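Local coordinates for hemolysin-related protein (Vibrio cholerae serotype O1, PDB 5V6F), which binds mannose-containing glycans through this lectin domain, the second beta-prism domain of the biofilm protein RbmC, at residues I33-V44 with I122-V131. Residues are numbered along the deposited sequence; the frame is centred on the assembly and turned at random.
Sequences IDAIGTTVNNLV and INVWTGGWLV. With MAN (alpha-D-mannopyranose), chain B.
Val124 and Val44 each set CG1 opposite the backbone N (chi1 -175° and 174°), and these two methyls meet at 3.9 Å as the side chains run past each other in opposite directions. The same rotation of Val124 leaves CG2 over Ile36, 3.8 Å from Ile36 CG2. Val44 CG1 also presses on Thr126 CG2 at 3.4 Å, closer than usual for two carbons. Val131 CG2 packs on Ala35 CA, while Val131 CG1 faces Ile36 CD1. These side chains lie between two sheets of the beta-prism, in the core that they share, and Phe134 and Met25 extend the apolar layer around Ile36. One backbone bond joins the two segments: Val131 N to Ile33 O, 3.0 Å and nearly straight at 171°. Thr126 OG1 accepts from Gly128 N, an ST turn, and donates to Leu130 O, so it spans the loop that carries Trp129. A water donates to Asp34 OD2 and to Trp129 O, and so links Asp34 to that loop beside the sugar. Asp34 holds two mannose hydroxyls, O6 on OD1 at 2.7 Å and O4 on OD2 at 2.5 Å. Ala32 N and Gly54 N bind the same sugar; together these bonds would restrict how it turns.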
loop_
_atom_site.group_PDB
_atom_site.type_symbol
_atom_site.label_atom_id
_atom_site.label_comp_id
_atom_site.label_asym_id
_atom_site.label_seq_id
_atom_site.Cartn_x
_atom_site.Cartn_y
_atom_site.Cartn_z
ATOM N N ILE A 33 -5.898 3.426 -3.187
ATOM C CA ILE A 33 -5.231 2.129 -3.170
ATOM C C ILE A 33 -6.304 1.066 -2.960
ATOM O O ILE A 33 -6.934 1.000 -1.897
ATOM C CB ILE A 33 -4.142 2.063 -2.090
ATOM C CG1 ILE A 33 -3.061 3.131 -2.333
ATOM C CG2 ILE A 33 -3.528 0.662 -2.037
ATOM C CD1 ILE A 33 -2.385 3.085 -3.707
ATOM N N ASP A 34 -6.515 0.223 -3.975
ATOM C CA ASP A 34 -7.585 -0.768 -3.941
ATOM C C ASP A 34 -7.169 -2.070 -3.265
ATOM O O ASP A 34 -7.976 -2.676 -2.550
ATOM C CB ASP A 34 -8.067 -1.078 -5.362
ATOM C CG ASP A 34 -8.704 0.121 -6.038
ATOM O OD1 ASP A 34 -7.961 0.957 -6.596
ATOM O OD2 ASP A 34 -9.951 0.224 -6.012
ATOM N N ALA A 35 -5.929 -2.514 -3.472
ATOM C CA ALA A 35 -5.493 -3.797 -2.938
ATOM C C ALA A 35 -3.972 -3.872 -2.931
ATOM O O ALA A 35 -3.304 -3.261 -3.770
ATOM C CB ALA A 35 -6.067 -4.960 -3.752
ATOM N N ILE A 36 -3.441 -4.648 -1.981
ATOM C CA ILE A 36 -2.007 -4.868 -1.821
ATOM C C ILE A 36 -1.747 -6.353 -1.624
ATOM O O ILE A 36 -2.451 -7.018 -0.855
ATOM C CB ILE A 36 -1.440 -4.078 -0.624
ATOM C CG1 ILE A 36 -1.436 -2.582 -0.929
ATOM C CG2 ILE A 36 -0.028 -4.563 -0.260
ATOM C CD1 ILE A 36 -1.070 -1.706 0.256
ATOM N N GLY A 37 -0.705 -6.860 -2.281
ATOM C CA GLY A 37 -0.263 -8.225 -2.067
ATOM C C GLY A 37 1.222 -8.412 -2.303
ATOM O O GLY A 37 1.955 -7.442 -2.519
ATOM N N THR A 38 1.678 -9.665 -2.257
ATOM C CA THR A 38 3.062 -10.004 -2.558
ATOM C C THR A 38 3.202 -10.930 -3.760
ATOM O O THR A 38 4.334 -11.217 -4.171
ATOM C CB THR A 38 3.732 -10.646 -1.334
ATOM O OG1 THR A 38 3.019 -11.829 -0.952
ATOM C CG2 THR A 38 3.751 -9.664 -0.165
ATOM N N THR A 39 2.096 -11.403 -4.326
ATOM C CA THR A 39 2.071 -12.098 -5.602
ATOM C C THR A 39 0.929 -11.522 -6.421
ATOM O O THR A 39 0.094 -10.770 -5.915
ATOM C CB THR A 39 1.868 -13.611 -5.442
ATOM O OG1 THR A 39 0.525 -13.866 -5.009
ATOM C CG2 THR A 39 2.844 -14.185 -4.434
ATOM N N VAL A 40 0.881 -11.898 -7.699
ATOM C CA VAL A 40 -0.219 -11.462 -8.550
ATOM C C VAL A 40 -1.549 -12.067 -8.138
ATOM O O VAL A 40 -2.600 -11.574 -8.567
ATOM C CB VAL A 40 0.057 -11.795 -10.031
ATOM C CG1 VAL A 40 1.250 -11.003 -10.536
ATOM C CG2 VAL A 40 0.277 -13.285 -10.222
ATOM N N ASN A 41 -1.535 -13.105 -7.300
ATOM C CA ASN A 41 -2.744 -13.830 -6.933
ATOM C C ASN A 41 -3.279 -13.499 -5.547
ATOM O O ASN A 41 -4.458 -13.761 -5.288
ATOM C CB ASN A 41 -2.496 -15.342 -6.988
ATOM C CG ASN A 41 -2.357 -15.861 -8.398
ATOM O OD1 ASN A 41 -2.835 -15.246 -9.349
ATOM N ND2 ASN A 41 -1.706 -17.008 -8.538
ATOM N N ASN A 42 -2.461 -12.955 -4.642
ATOM C CA ASN A 42 -2.858 -12.870 -3.240
ATOM C C ASN A 42 -3.146 -11.443 -2.776
ATOM O O ASN A 42 -3.093 -11.170 -1.572
ATOM C CB ASN A 42 -1.802 -13.526 -2.343
ATOM C CG ASN A 42 -0.513 -12.726 -2.232
ATOM O OD1 ASN A 42 -0.399 -11.605 -2.727
ATOM N ND2 ASN A 42 0.470 -13.308 -1.552
ATOM N N LEU A 43 -3.493 -10.537 -3.687
ATOM C CA LEU A 43 -3.785 -9.170 -3.276
ATOM C C LEU A 43 -4.955 -9.131 -2.298
ATOM O O LEU A 43 -5.936 -9.867 -2.436
ATOM C CB LEU A 43 -4.084 -8.291 -4.490
ATOM C CG LEU A 43 -2.852 -7.846 -5.289
ATOM C CD1 LEU A 43 -2.478 -8.882 -6.336
ATOM C CD2 LEU A 43 -3.082 -6.488 -5.936
ATOM N N VAL A 44 -4.834 -8.248 -1.309
ATOM C CA VAL A 44 -5.812 -8.057 -0.242
ATOM C C VAL A 44 -6.455 -6.695 -0.461
ATOM O O VAL A 44 -5.753 -5.680 -0.534
ATOM C CB VAL A 44 -5.145 -8.126 1.145
ATOM C CG1 VAL A 44 -6.140 -7.783 2.250
ATOM C CG2 VAL A 44 -4.523 -9.493 1.378
ATOM N N ILE A 122 4.001 -8.128 4.714
ATOM C CA ILE A 122 3.186 -6.923 4.671
ATOM C C ILE A 122 1.865 -7.259 5.341
ATOM O O ILE A 122 1.172 -8.197 4.925
ATOM C CB ILE A 122 2.953 -6.420 3.238
ATOM C CG1 ILE A 122 4.277 -6.300 2.475
ATOM C CG2 ILE A 122 2.224 -5.070 3.270
ATOM C CD1 ILE A 122 4.115 -5.919 1.007
ATOM N N ASN A 123 1.530 -6.517 6.387
ATOM C CA ASN A 123 0.199 -6.582 6.960
ATOM C C ASN A 123 -0.667 -5.562 6.238
ATOM O O ASN A 123 -0.221 -4.448 5.961
ATOM C CB ASN A 123 0.231 -6.303 8.463
ATOM C CG ASN A 123 1.066 -7.317 9.224
ATOM O OD1 ASN A 123 1.093 -8.497 8.879
ATOM N ND2 ASN A 123 1.752 -6.859 10.261
ATOM N N VAL A 124 -1.890 -5.964 5.897
ATOM C CA VAL A 124 -2.808 -5.133 5.128
ATOM C C VAL A 124 -4.164 -5.153 5.812
ATOM O O VAL A 124 -4.682 -6.226 6.138
ATOM C CB VAL A 124 -2.947 -5.619 3.672
ATOM C CG1 VAL A 124 -3.813 -4.654 2.872
ATOM C CG2 VAL A 124 -1.574 -5.789 3.026
ATOM N N TRP A 125 -4.741 -3.973 6.015
ATOM C CA TRP A 125 -6.065 -3.832 6.607
ATOM C C TRP A 125 -7.043 -3.404 5.521
ATOM O O TRP A 125 -6.815 -2.399 4.837
ATOM C CB TRP A 125 -6.046 -2.817 7.751
ATOM C CG TRP A 125 -5.362 -3.316 8.988
ATOM C CD1 TRP A 125 -5.962 -3.824 10.104
ATOM C CD2 TRP A 125 -3.948 -3.361 9.236
ATOM N NE1 TRP A 125 -5.012 -4.176 11.033
ATOM C CE2 TRP A 125 -3.769 -3.903 10.524
ATOM C CE3 TRP A 125 -2.821 -2.995 8.494
ATOM C CZ2 TRP A 125 -2.506 -4.091 11.086
ATOM C CZ3 TRP A 125 -1.568 -3.178 9.056
ATOM C CH2 TRP A 125 -1.421 -3.722 10.339
ATOM N N THR A 126 -8.115 -4.176 5.353
ATOM C CA THR A 126 -9.157 -3.852 4.391
ATOM C C THR A 126 -10.502 -4.291 4.946
ATOM O O THR A 126 -10.595 -5.306 5.645
ATOM C CB THR A 126 -8.926 -4.517 3.027
ATOM O OG1 THR A 126 -9.951 -4.101 2.112
ATOM C CG2 THR A 126 -8.941 -6.043 3.133
ATOM N N GLY A 127 -11.532 -3.511 4.637
ATOM C CA GLY A 127 -12.908 -3.880 4.884
ATOM C C GLY A 127 -13.650 -4.393 3.666
ATOM O O GLY A 127 -14.879 -4.518 3.715
ATOM N N GLY A 128 -12.953 -4.671 2.564
ATOM C CA GLY A 128 -13.569 -5.263 1.392
ATOM C C GLY A 128 -13.756 -4.327 0.219
ATOM O O GLY A 128 -14.287 -4.760 -0.810
ATOM N N TRP A 129 -13.353 -3.062 0.335
ATOM C CA TRP A 129 -13.447 -2.110 -0.767
ATOM C C TRP A 129 -12.087 -1.527 -1.122
ATOM O O TRP A 129 -11.651 -1.651 -2.272
ATOM C CB TRP A 129 -14.436 -0.992 -0.410
ATOM C CG TRP A 129 -14.577 0.074 -1.468
ATOM C CD1 TRP A 129 -14.387 -0.066 -2.815
ATOM C CD2 TRP A 129 -14.939 1.442 -1.255
ATOM N NE1 TRP A 129 -14.609 1.132 -3.452
ATOM C CE2 TRP A 129 -14.951 2.074 -2.516
ATOM C CE3 TRP A 129 -15.254 2.197 -0.121
ATOM C CZ2 TRP A 129 -15.262 3.422 -2.672
ATOM C CZ3 TRP A 129 -15.562 3.533 -0.278
ATOM C CH2 TRP A 129 -15.564 4.132 -1.543
ATOM N N LEU A 130 -11.406 -0.888 -0.175
ATOM C CA LEU A 130 -10.102 -0.287 -0.396
ATOM C C LEU A 130 -9.161 -0.737 0.713
ATOM O O LEU A 130 -9.548 -1.462 1.636
ATOM C CB LEU A 130 -10.203 1.242 -0.442
ATOM C CG LEU A 130 -11.147 1.794 -1.510
ATOM C CD1 LEU A 130 -11.409 3.263 -1.277
ATOM C CD2 LEU A 130 -10.576 1.569 -2.901
ATOM N N VAL A 131 -7.910 -0.304 0.616
ATOM C CA VAL A 131 -6.919 -0.567 1.648
ATOM C C VAL A 131 -6.984 0.561 2.665
ATOM O O VAL A 131 -6.768 1.729 2.325
ATOM C CB VAL A 131 -5.512 -0.690 1.049
ATOM C CG1 VAL A 131 -4.458 -0.773 2.153
ATOM C CG2 VAL A 131 -5.436 -1.910 0.144
HETATM C C1 MAN B . -11.295 4.892 -9.631
HETATM C C2 MAN B . -11.254 3.618 -10.459
HETATM C C3 MAN B . -11.762 2.462 -9.616
HETATM C C4 MAN B . -11.024 2.394 -8.253
HETATM C C5 MAN B . -11.046 3.774 -7.543
HETATM C C6 MAN B . -10.192 3.831 -6.270
HETATM O O2 MAN B . -9.921 3.284 -10.828
HETATM O O3 MAN B . -11.644 1.223 -10.313
HETATM O O4 MAN B . -11.659 1.447 -7.415
HETATM O O5 MAN B . -10.558 4.779 -8.446
HETATM O O6 MAN B . -8.854 3.464 -6.602
HETATM O O HOH W 1 -11.986 -1.241 -4.931
#